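Long-range contacts in MHC class I antigen (Anolis carolinensis, PDB 7CPO), which probably presents short peptides, held in a groove between two helices over a beta sheet, to T-cell receptors as an MHC class I heavy chain: residues 30-36 against 47-52; 131-135 against 155-159; 38-43 against 70-74. All blocks are in the same frame, centred on the assembly; numbering follows the deposited sequence.

Contact 1: residues 30-36 against 47-52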
loop_
_atom_site.group_PDB
_atom_site.type_symbol
_atom_site.label_atom_id
_atom_site.label_comp_id
_atom_site.label_asym_id
_atom_site.label_seq_id
_atom_site.Cartn_x
_atom_site.Cartn_y
_atom_site.Cartn_z
ATOM N N VAL A 30 -8.904 -3.279 5.693
ATOM C CA VAL A 30 -10.046 -3.901 5.042
ATOM C C VAL A 30 -10.103 -3.276 3.655
ATOM O O VAL A 30 -10.270 -2.055 3.531
ATOM C CB VAL A 30 -11.346 -3.693 5.830
ATOM C CG1 VAL A 30 -12.498 -4.380 5.137
ATOM C CG2 VAL A 30 -11.182 -4.229 7.247
ATOM N N ASP A 31 -9.882 -4.094 2.619
ATOM C CA ASP A 31 -9.959 -3.666 1.216
ATOM C C ASP A 31 -9.139 -2.403 0.963
ATOM O O ASP A 31 -9.658 -1.380 0.501
ATOM C CB ASP A 31 -11.397 -3.389 0.786
ATOM C CG ASP A 31 -12.250 -4.601 0.793
ATOM O OD1 ASP A 31 -11.700 -5.713 0.729
ATOM O OD2 ASP A 31 -13.482 -4.423 0.849
ATOM N N ASP A 32 -7.859 -2.469 1.305
ATOM C CA ASP A 32 -6.932 -1.332 1.145
ATOM C C ASP A 32 -7.435 -0.025 1.789
ATOM O O ASP A 32 -6.906 1.048 1.489
ATOM C CB ASP A 32 -6.527 -1.107 -0.335
ATOM C CG ASP A 32 -7.659 -0.566 -1.228
ATOM O OD1 ASP A 32 -8.361 0.396 -0.846
ATOM O OD2 ASP A 32 -7.834 -1.118 -2.343
ATOM N N GLN A 33 -8.399 -0.073 2.717
ATOM C CA GLN A 33 -8.607 1.017 3.674
ATOM C C GLN A 33 -7.940 0.636 4.988
ATOM O O GLN A 33 -8.265 -0.400 5.575
ATOM C CB GLN A 33 -10.086 1.308 3.918
ATOM C CG GLN A 33 -10.337 2.467 4.865
ATOM C CD GLN A 33 -11.799 2.949 4.847
ATOM O OE1 GLN A 33 -12.372 3.301 5.892
ATOM N NE2 GLN A 33 -12.410 2.954 3.653
ATOM N N GLU A 34 -6.996 1.446 5.441
ATOM C CA GLU A 34 -6.348 1.152 6.705
ATOM C C GLU A 34 -7.310 1.467 7.843
ATOM O O GLU A 34 -7.955 2.511 7.839
ATOM C CB GLU A 34 -5.065 1.956 6.836
ATOM C CG GLU A 34 -4.416 1.823 8.188
ATOM C CD GLU A 34 -3.188 2.696 8.342
ATOM O OE1 GLU A 34 -2.776 3.334 7.351
ATOM O OE2 GLU A 34 -2.638 2.737 9.460
ATOM N N PHE A 35 -7.465 0.552 8.794
ATOM C CA PHE A 35 -8.387 0.811 9.889
ATOM C C PHE A 35 -7.754 0.732 11.270
ATOM O O PHE A 35 -8.297 1.335 12.206
ATOM C CB PHE A 35 -9.607 -0.134 9.819
ATOM C CG PHE A 35 -9.326 -1.584 10.212
ATOM C CD1 PHE A 35 -9.692 -2.065 11.470
ATOM C CD2 PHE A 35 -8.773 -2.472 9.302
ATOM C CE1 PHE A 35 -9.467 -3.391 11.826
ATOM C CE2 PHE A 35 -8.546 -3.785 9.647
ATOM C CZ PHE A 35 -8.886 -4.246 10.917
ATOM N N VAL A 36 -6.612 0.057 11.426
ATOM C CA VAL A 36 -5.905 0.011 12.699
ATOM C C VAL A 36 -4.421 0.075 12.402
ATOM O O VAL A 36 -3.970 -0.286 11.315
ATOM C CB VAL A 36 -6.219 -1.265 13.528
ATOM C CG1 VAL A 36 -7.637 -1.196 14.125
ATOM C CG2 VAL A 36 -6.029 -2.527 12.660
ATOM N N PRO A 47 -7.036 2.967 16.656
ATOM C CA PRO A 47 -7.985 3.106 15.554
ATOM C C PRO A 47 -7.501 4.151 14.566
ATOM O O PRO A 47 -6.919 5.169 14.945
ATOM C CB PRO A 47 -9.274 3.561 16.248
ATOM C CG PRO A 47 -8.817 4.216 17.474
ATOM C CD PRO A 47 -7.598 3.441 17.929
ATOM N N LYS A 48 -7.756 3.891 13.290
ATOM C CA LYS A 48 -7.371 4.796 12.221
ATOM C C LYS A 48 -8.559 5.351 11.459
ATOM O O LYS A 48 -8.361 6.149 10.541
ATOM C CB LYS A 48 -6.432 4.079 11.237
ATOM C CG LYS A 48 -5.127 3.642 11.877
ATOM C CD LYS A 48 -4.293 4.849 12.329
ATOM C CE LYS A 48 -3.608 5.515 11.131
ATOM N NZ LYS A 48 -2.840 6.711 11.554
ATOM N N VAL A 49 -9.774 4.917 11.787
ATOM C CA VAL A 49 -10.998 5.359 11.119
ATOM C C VAL A 49 -12.112 5.392 12.162
ATOM O O VAL A 49 -12.032 4.719 13.185
ATOM C CB VAL A 49 -11.391 4.432 9.939
ATOM C CG1 VAL A 49 -10.326 4.435 8.873
ATOM C CG2 VAL A 49 -11.664 3.002 10.409
ATOM N N PRO A 50 -13.157 6.182 11.913
ATOM C CA PRO A 50 -14.175 6.344 12.966
ATOM C C PRO A 50 -14.986 5.085 13.226
ATOM O O PRO A 50 -15.465 4.879 14.346
ATOM C CB PRO A 50 -15.064 7.478 12.421
ATOM C CG PRO A 50 -14.220 8.190 11.441
ATOM C CD PRO A 50 -13.369 7.126 10.804
ATOM N N TRP A 51 -15.163 4.234 12.234
ATOM C CA TRP A 51 -16.161 3.188 12.371
ATOM C C TRP A 51 -15.684 2.013 13.216
ATOM O O TRP A 51 -16.525 1.259 13.722
ATOM C CB TRP A 51 -16.618 2.713 10.984
ATOM C CG TRP A 51 -15.543 2.263 9.997
ATOM C CD1 TRP A 51 -15.095 2.955 8.896
ATOM C CD2 TRP A 51 -14.844 0.999 9.980
ATOM N NE1 TRP A 51 -14.159 2.205 8.206
ATOM C CE2 TRP A 51 -13.985 1.007 8.851
ATOM C CE3 TRP A 51 -14.847 -0.128 10.818
ATOM C CZ2 TRP A 51 -13.132 -0.069 8.545
ATOM C CZ3 TRP A 51 -14.001 -1.208 10.503
ATOM C CH2 TRP A 51 -13.163 -1.165 9.374
ATOM N N ILE A 52 -14.372 1.851 13.416
ATOM C CA ILE A 52 -13.893 0.692 14.175
ATOM C C ILE A 52 -14.245 0.797 15.657
ATOM O O ILE A 52 -14.267 -0.230 16.352
ATOM C CB ILE A 52 -12.377 0.474 13.947
ATOM C CG1 ILE A 52 -11.888 -0.835 14.579
ATOM C CG2 ILE A 52 -11.556 1.673 14.444
ATOM C CD1 ILE A 52 -12.679 -2.044 14.208
#
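F35 meets the 47-52 loop with both backbone and side chain: its carbonyl O takes the N-H of K48 (N to O 2.8 Å), while its CB lies against the far corner of the W51 indole (CB to CH2 3.7 Å). The phenyl group, its CG set between the backbone N and the carbonyl carbon (chi1 73°), runs nearly parallel to the six-membered ring of W51, planes 19° apart, in a strongly offset pair with centroids 5.7 Å apart. I52 comes to the edge of the F35 ring, its CG1 near CD1. V49 splits its branches, CG1 against the carbonyl O of E34 and CG2 against both F35 CB and one face of the indole. The other end of W51 is fixed by a nearly straight hydrogen bond (167°) from NE1 to Q33 OE1 (3.1 Å), the acceptor lying in the indole plane. In the MHC class I platform this places the loop after edge strand 44-47 alongside strand 33-39, whose V36 pairs with P47 as an antiparallel non-hydrogen-bonded bridge. K48 folds its bent chain over E34, CE reaching OE2 at 3.4 Å, and its NZ makes a long, weak ion pair with D53 of the beta2-microglobulin chain. A type I' turn from V30 to Q33 returns the chain into the strand. Further out, Y62 touches F35, Y173 reaches F35, W51 and I52, and T180 OG1 makes a weak second hydrogen bond with Q33 OE1.

Contact 2: residues 131-135 against 155-159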
loop_
_atom_site.group_PDB
_atom_site.type_symbol
_atom_site.label_atom_id
_atom_site.label_comp_id
_atom_site.label_asym_id
_atom_site.label_seq_id
_atom_site.Cartn_x
_atom_site.Cartn_y
_atom_site.Cartn_z
ATOM N N THR A 131 -2.671 -28.397 3.543
ATOM C CA THR A 131 -1.951 -29.586 3.978
ATOM C C THR A 131 -1.532 -29.510 5.432
ATOM O O THR A 131 -1.015 -30.499 5.959
ATOM C CB THR A 131 -0.700 -29.795 3.125
ATOM O OG1 THR A 131 0.138 -28.640 3.247
ATOM C CG2 THR A 131 -1.079 -29.980 1.649
ATOM N N LEU A 132 -1.738 -28.358 6.078
ATOM C CA LEU A 132 -1.251 -28.066 7.425
ATOM C C LEU A 132 0.240 -28.363 7.565
ATOM O O LEU A 132 0.688 -28.973 8.538
ATOM C CB LEU A 132 -2.056 -28.820 8.474
ATOM C CG LEU A 132 -3.372 -28.153 8.872
ATOM C CD1 LEU A 132 -4.021 -28.919 9.992
ATOM C CD2 LEU A 132 -3.170 -26.694 9.258
ATOM N N THR A 133 1.020 -27.919 6.579
ATOM C CA THR A 133 2.476 -27.992 6.625
ATOM C C THR A 133 3.044 -26.637 6.230
ATOM O O THR A 133 2.332 -25.767 5.718
ATOM C CB THR A 133 3.034 -29.077 5.689
ATOM O OG1 THR A 133 2.664 -28.782 4.340
ATOM C CG2 THR A 133 2.501 -30.459 6.066
ATOM N N TRP A 134 4.348 -26.463 6.434
ATOM C CA TRP A 134 5.008 -25.196 6.145
ATOM C C TRP A 134 5.931 -25.331 4.938
ATOM O O TRP A 134 6.619 -26.344 4.782
ATOM C CB TRP A 134 5.794 -24.706 7.372
ATOM C CG TRP A 134 4.899 -24.372 8.575
ATOM C CD1 TRP A 134 4.411 -25.248 9.501
ATOM C CD2 TRP A 134 4.394 -23.077 8.943
ATOM N NE1 TRP A 134 3.637 -24.584 10.430
ATOM C CE2 TRP A 134 3.615 -23.248 10.114
ATOM C CE3 TRP A 134 4.528 -21.785 8.399
ATOM C CZ2 TRP A 134 2.968 -22.176 10.753
ATOM C CZ3 TRP A 134 3.890 -20.724 9.034
ATOM C CH2 TRP A 134 3.116 -20.930 10.199
ATOM N N MET A 135 5.936 -24.306 4.081
ATOM C CA MET A 135 6.844 -24.220 2.942
ATOM C C MET A 135 8.041 -23.341 3.298
ATOM O O MET A 135 7.917 -22.115 3.376
ATOM C CB MET A 135 6.142 -23.649 1.712
ATOM C CG MET A 135 4.818 -24.263 1.409
ATOM S SD MET A 135 3.974 -23.291 0.159
ATOM C CE MET A 135 5.361 -22.813 -0.900
ATOM N N ASN A 155 -0.651 -25.240 14.566
ATOM C CA ASN A 155 -0.990 -25.130 13.153
ATOM C C ASN A 155 -2.496 -25.113 12.946
ATOM O O ASN A 155 -2.981 -24.446 12.026
ATOM C CB ASN A 155 -0.359 -26.277 12.372
ATOM C CG ASN A 155 1.140 -26.147 12.268
ATOM O OD1 ASN A 155 1.697 -25.038 12.346
ATOM N ND2 ASN A 155 1.814 -27.291 12.093
ATOM N N GLU A 156 -3.255 -25.810 13.801
ATOM C CA GLU A 156 -4.705 -25.775 13.662
ATOM C C GLU A 156 -5.283 -24.446 14.141
ATOM O O GLU A 156 -6.249 -23.949 13.550
ATOM C CB GLU A 156 -5.361 -26.944 14.387
ATOM C CG GLU A 156 -5.075 -28.288 13.718
ATOM C CD GLU A 156 -6.100 -28.685 12.637
ATOM O OE1 GLU A 156 -6.832 -27.805 12.116
ATOM O OE2 GLU A 156 -6.150 -29.889 12.284
ATOM N N TYR A 157 -4.700 -23.828 15.180
ATOM C CA TYR A 157 -5.152 -22.486 15.563
ATOM C C TYR A 157 -5.075 -21.534 14.385
ATOM O O TYR A 157 -5.940 -20.666 14.221
ATOM C CB TYR A 157 -4.320 -21.900 16.706
ATOM C CG TYR A 157 -4.349 -22.649 18.002
ATOM C CD1 TYR A 157 -5.450 -23.421 18.368
ATOM C CD2 TYR A 157 -3.269 -22.579 18.878
ATOM C CE1 TYR A 157 -5.473 -24.103 19.574
ATOM C CE2 TYR A 157 -3.279 -23.258 20.069
ATOM C CZ TYR A 157 -4.386 -24.015 20.420
ATOM O OH TYR A 157 -4.397 -24.686 21.627
ATOM N N LYS A 158 -4.025 -21.672 13.564
ATOM C CA LYS A 158 -3.843 -20.761 12.442
ATOM C C LYS A 158 -4.861 -21.026 11.340
ATOM O O LYS A 158 -5.443 -20.081 10.795
ATOM C CB LYS A 158 -2.413 -20.871 11.923
ATOM C CG LYS A 158 -1.429 -20.288 12.879
ATOM C CD LYS A 158 -0.013 -20.509 12.456
ATOM C CE LYS A 158 0.941 -19.881 13.488
ATOM N NZ LYS A 158 0.647 -20.351 14.850
ATOM N N LYS A 159 -5.106 -22.299 11.020
ATOM C CA LYS A 159 -6.172 -22.644 10.082
ATOM C C LYS A 159 -7.519 -22.121 10.571
ATOM O O LYS A 159 -8.266 -21.487 9.815
ATOM C CB LYS A 159 -6.222 -24.160 9.892
ATOM C CG LYS A 159 -7.247 -24.661 8.880
ATOM C CD LYS A 159 -7.241 -26.205 8.829
ATOM C CE LYS A 159 -8.043 -26.772 7.657
ATOM N NZ LYS A 159 -9.458 -26.301 7.631
HETATM O O HOH W 1 0.078 -29.847 11.211
#
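W134 and N155 both carry CG anti to the carbonyl carbon, beside the backbone N (chi1 -64° and -71°), and these torsions carry the indole edge of one to the amide of the other. The setting is the MHC class I peptide-binding platform, where outermost strand 133-136 of the eight-stranded sheet is joined to helix 152-176. The link itself is a hydrogen bond from W134 NE1 to N155 OD1 (2.8 Å). OD1 lies close to the indole plane, but the donor stands well above the plane of the amide carbonyl, and the N-H points somewhat off line. Amide and ring planes are 53° apart, and the amide is gripped at its nitrogen as well: ND2 donates to the carbonyl O of W148 and to a water, which in turn donates to the carbonyl O of L132. With three such links the amide's rotation is probably well fixed.

One helical turn on, the aliphatic chain of K158 crosses the indole at about a right angle, CD meeting the six-membered ring at its edge (CD to W134 CZ2 3.8 Å). The ammonium group of K158 is used otherwise, its NZ hydrogen-bonding to an aromatic side chain of the bound peptide, so the lysine spans the distance between sheet edge and ligand. W148 packs edge-to-face with W134.

In a G1 beta bulge L132 and T133 stand opposite the single residue D128, and the CB of L132 is directed at the helix. Its two methyls go to different residues: CD2 rests on the carbonyl O of N155 (3.6 Å) and on K159 CB (4.0 Å), whereas CD1 lies against the carboxylate of the bent E156 side chain, 3.3 Å from its OE2.

Contact 3: residues 38-43 against 70-74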
loop_
_atom_site.group_PDB
_atom_site.type_symbol
_atom_site.label_atom_id
_atom_site.label_comp_id
_atom_site.label_asym_id
_atom_site.label_seq_id
_atom_site.Cartn_x
_atom_site.Cartn_y
_atom_site.Cartn_z
ATOM N N TYR A 38 -0.529 -0.400 14.759
ATOM C CA TYR A 38 0.170 -0.472 16.023
ATOM C C TYR A 38 1.347 0.465 15.875
ATOM O O TYR A 38 2.310 0.185 15.162
ATOM C CB TYR A 38 0.608 -1.879 16.371
ATOM C CG TYR A 38 1.517 -1.916 17.573
ATOM C CD1 TYR A 38 1.000 -1.942 18.856
ATOM C CD2 TYR A 38 2.894 -1.918 17.421
ATOM C CE1 TYR A 38 1.831 -1.981 19.954
ATOM C CE2 TYR A 38 3.729 -1.957 18.508
ATOM C CZ TYR A 38 3.198 -1.985 19.776
ATOM O OH TYR A 38 4.049 -2.028 20.857
ATOM N N ASN A 39 1.244 1.593 16.534
ATOM C CA ASN A 39 2.249 2.629 16.436
ATOM C C ASN A 39 3.360 2.180 17.396
ATOM O O ASN A 39 3.172 2.118 18.617
ATOM C CB ASN A 39 1.517 3.961 16.675
ATOM C CG ASN A 39 2.394 5.151 16.991
ATOM O OD1 ASN A 39 3.539 5.006 17.335
ATOM N ND2 ASN A 39 1.778 6.322 17.064
ATOM N N ALA A 40 4.472 1.692 16.820
ATOM C CA ALA A 40 5.557 1.144 17.632
ATOM C C ALA A 40 6.098 2.203 18.567
ATOM O O ALA A 40 6.668 1.902 19.625
ATOM C CB ALA A 40 6.685 0.645 16.746
ATOM N N SER A 41 5.929 3.462 18.198
ATOM C CA SER A 41 6.002 4.481 19.219
ATOM C C SER A 41 4.916 4.210 20.248
ATOM O O SER A 41 5.247 3.824 21.363
ATOM C CB SER A 41 5.941 5.897 18.613
ATOM O OG SER A 41 5.812 6.842 19.664
ATOM N N THR A 42 3.616 4.220 19.864
ATOM C CA THR A 42 2.573 4.248 20.934
ATOM C C THR A 42 2.609 3.057 21.853
ATOM O O THR A 42 2.111 3.151 22.981
ATOM C CB THR A 42 1.105 4.277 20.520
ATOM O OG1 THR A 42 0.945 3.448 19.341
ATOM C CG2 THR A 42 0.672 5.683 20.360
ATOM N N ARG A 43 3.071 1.906 21.367
ATOM C CA ARG A 43 2.858 0.628 22.061
ATOM C C ARG A 43 1.376 0.337 22.255
ATOM O O ARG A 43 1.019 -0.482 23.085
ATOM C CB ARG A 43 3.561 0.606 23.427
ATOM C CG ARG A 43 5.071 0.392 23.418
ATOM C CD ARG A 43 5.720 1.454 24.329
ATOM N NE ARG A 43 7.127 1.190 24.646
ATOM C CZ ARG A 43 7.603 0.919 25.865
ATOM N NH1 ARG A 43 6.801 0.906 26.935
ATOM N NH2 ARG A 43 8.901 0.695 26.022
ATOM N N ALA A 70 -0.140 -7.462 19.885
ATOM C CA ALA A 70 0.785 -6.776 18.983
ATOM C C ALA A 70 2.137 -6.559 19.658
ATOM O O ALA A 70 3.195 -6.783 19.048
ATOM C CB ALA A 70 0.183 -5.446 18.505
ATOM N N GLN A 71 2.113 -6.147 20.930
ATOM C CA GLN A 71 3.332 -6.077 21.728
ATOM C C GLN A 71 4.039 -7.420 21.764
ATOM O O GLN A 71 5.262 -7.490 21.593
ATOM C CB GLN A 71 2.998 -5.626 23.142
ATOM C CG GLN A 71 2.737 -4.162 23.239
ATOM C CD GLN A 71 2.425 -3.719 24.648
ATOM O OE1 GLN A 71 2.270 -2.531 24.896
ATOM N NE2 GLN A 71 2.344 -4.666 25.579
ATOM N N GLY A 72 3.290 -8.498 22.013
ATOM C CA GLY A 72 3.890 -9.824 21.976
ATOM C C GLY A 72 4.565 -10.109 20.647
ATOM O O GLY A 72 5.682 -10.630 20.602
ATOM N N HIS A 73 3.906 -9.751 19.543
ATOM C CA HIS A 73 4.487 -10.001 18.225
ATOM C C HIS A 73 5.770 -9.199 18.021
ATOM O O HIS A 73 6.746 -9.711 17.461
ATOM C CB HIS A 73 3.472 -9.665 17.129
ATOM C CG HIS A 73 2.204 -10.452 17.212
ATOM N ND1 HIS A 73 1.035 -10.039 16.608
ATOM C CD2 HIS A 73 1.920 -11.630 17.815
ATOM C CE1 HIS A 73 0.085 -10.927 16.841
ATOM N NE2 HIS A 73 0.595 -11.902 17.571
ATOM N N GLU A 74 5.785 -7.935 18.468
ATOM C CA GLU A 74 6.996 -7.124 18.375
ATOM C C GLU A 74 8.172 -7.791 19.085
ATOM O O GLU A 74 9.267 -7.906 18.520
ATOM C CB GLU A 74 6.741 -5.724 18.942
ATOM C CG GLU A 74 7.917 -4.766 18.717
ATOM C CD GLU A 74 7.724 -3.405 19.359
ATOM O OE1 GLU A 74 6.690 -3.186 20.032
ATOM O OE2 GLU A 74 8.619 -2.550 19.198
#
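Y38, on strand 33-39, faces helix 62-87 from a CA separation of 7.0 Å to A70, and the chain beyond it bends through a few residues with helix-like backbone angles before R43 comes back to within 6.7 Å of Q71, CA to CA. Side chains therefore bridge the gap, and the tyrosine does most of the work. With CG anti to the backbone N (chi1 171°), its ring reaches out to the helix, where A70 meets its base, Q71 and E74 its hydroxyl end. The methyl of A70 lies obliquely to the ring, CB to CD1 3.6 Å. Farther out, Q71 crosses the ring at about a right angle, its CG 3.5 Å from the phenolic oxygen OH. The hydroxyl then donates to E74, OH to OE1 3.0 Å, meeting the carboxylate oxygen almost along its C-O bond.

E74 comes to this bond on an extended chain, and its OE1 sits at the edge of the ring, near the ring plane, while the carboxylate itself is turned 73° from that plane. Its other oxygen, OE2, has a long, weak ion pair with R78, one turn on. A40 adds only a distant touch. At R43 the contact is made by the carbonyl O and by CB, both beside the end of the Q71 side chain.

In the class I platform the contact thus joins the helix 62-87 to the outer part of the sheet beneath it. Y26 of the neighbouring strand 25-30 lies against both Y38 and A70 and hydrogen-bonds to H73, whose other ring nitrogen reaches the backbone of the bound peptide, and F24 closes in on A40 and E74.

Overall arrangement
Followed from the N terminus, the chain first enters contact 1, which closes a short excursion through edge strand 44-47 by bringing 47-52 back beside 30-36. Contact 3 opens at 38-43, inside that excursion, and closes only at 70-74 on helix 62-87, so the two cross, sharing strand 33-39 with centres about 17 Å apart. Contact 2 comes later, in series with both, and closes the path from strand 133-136 through helix 141-149 into helix 152-176. Its centre lies about 28 Å from that of contact 1 and 25 Å from that of contact 3. Contacts 3 and 2 thus tie the two groove helices to opposite flanks of one sheet, with contact 1 securing the loop that leads toward helix 62-87.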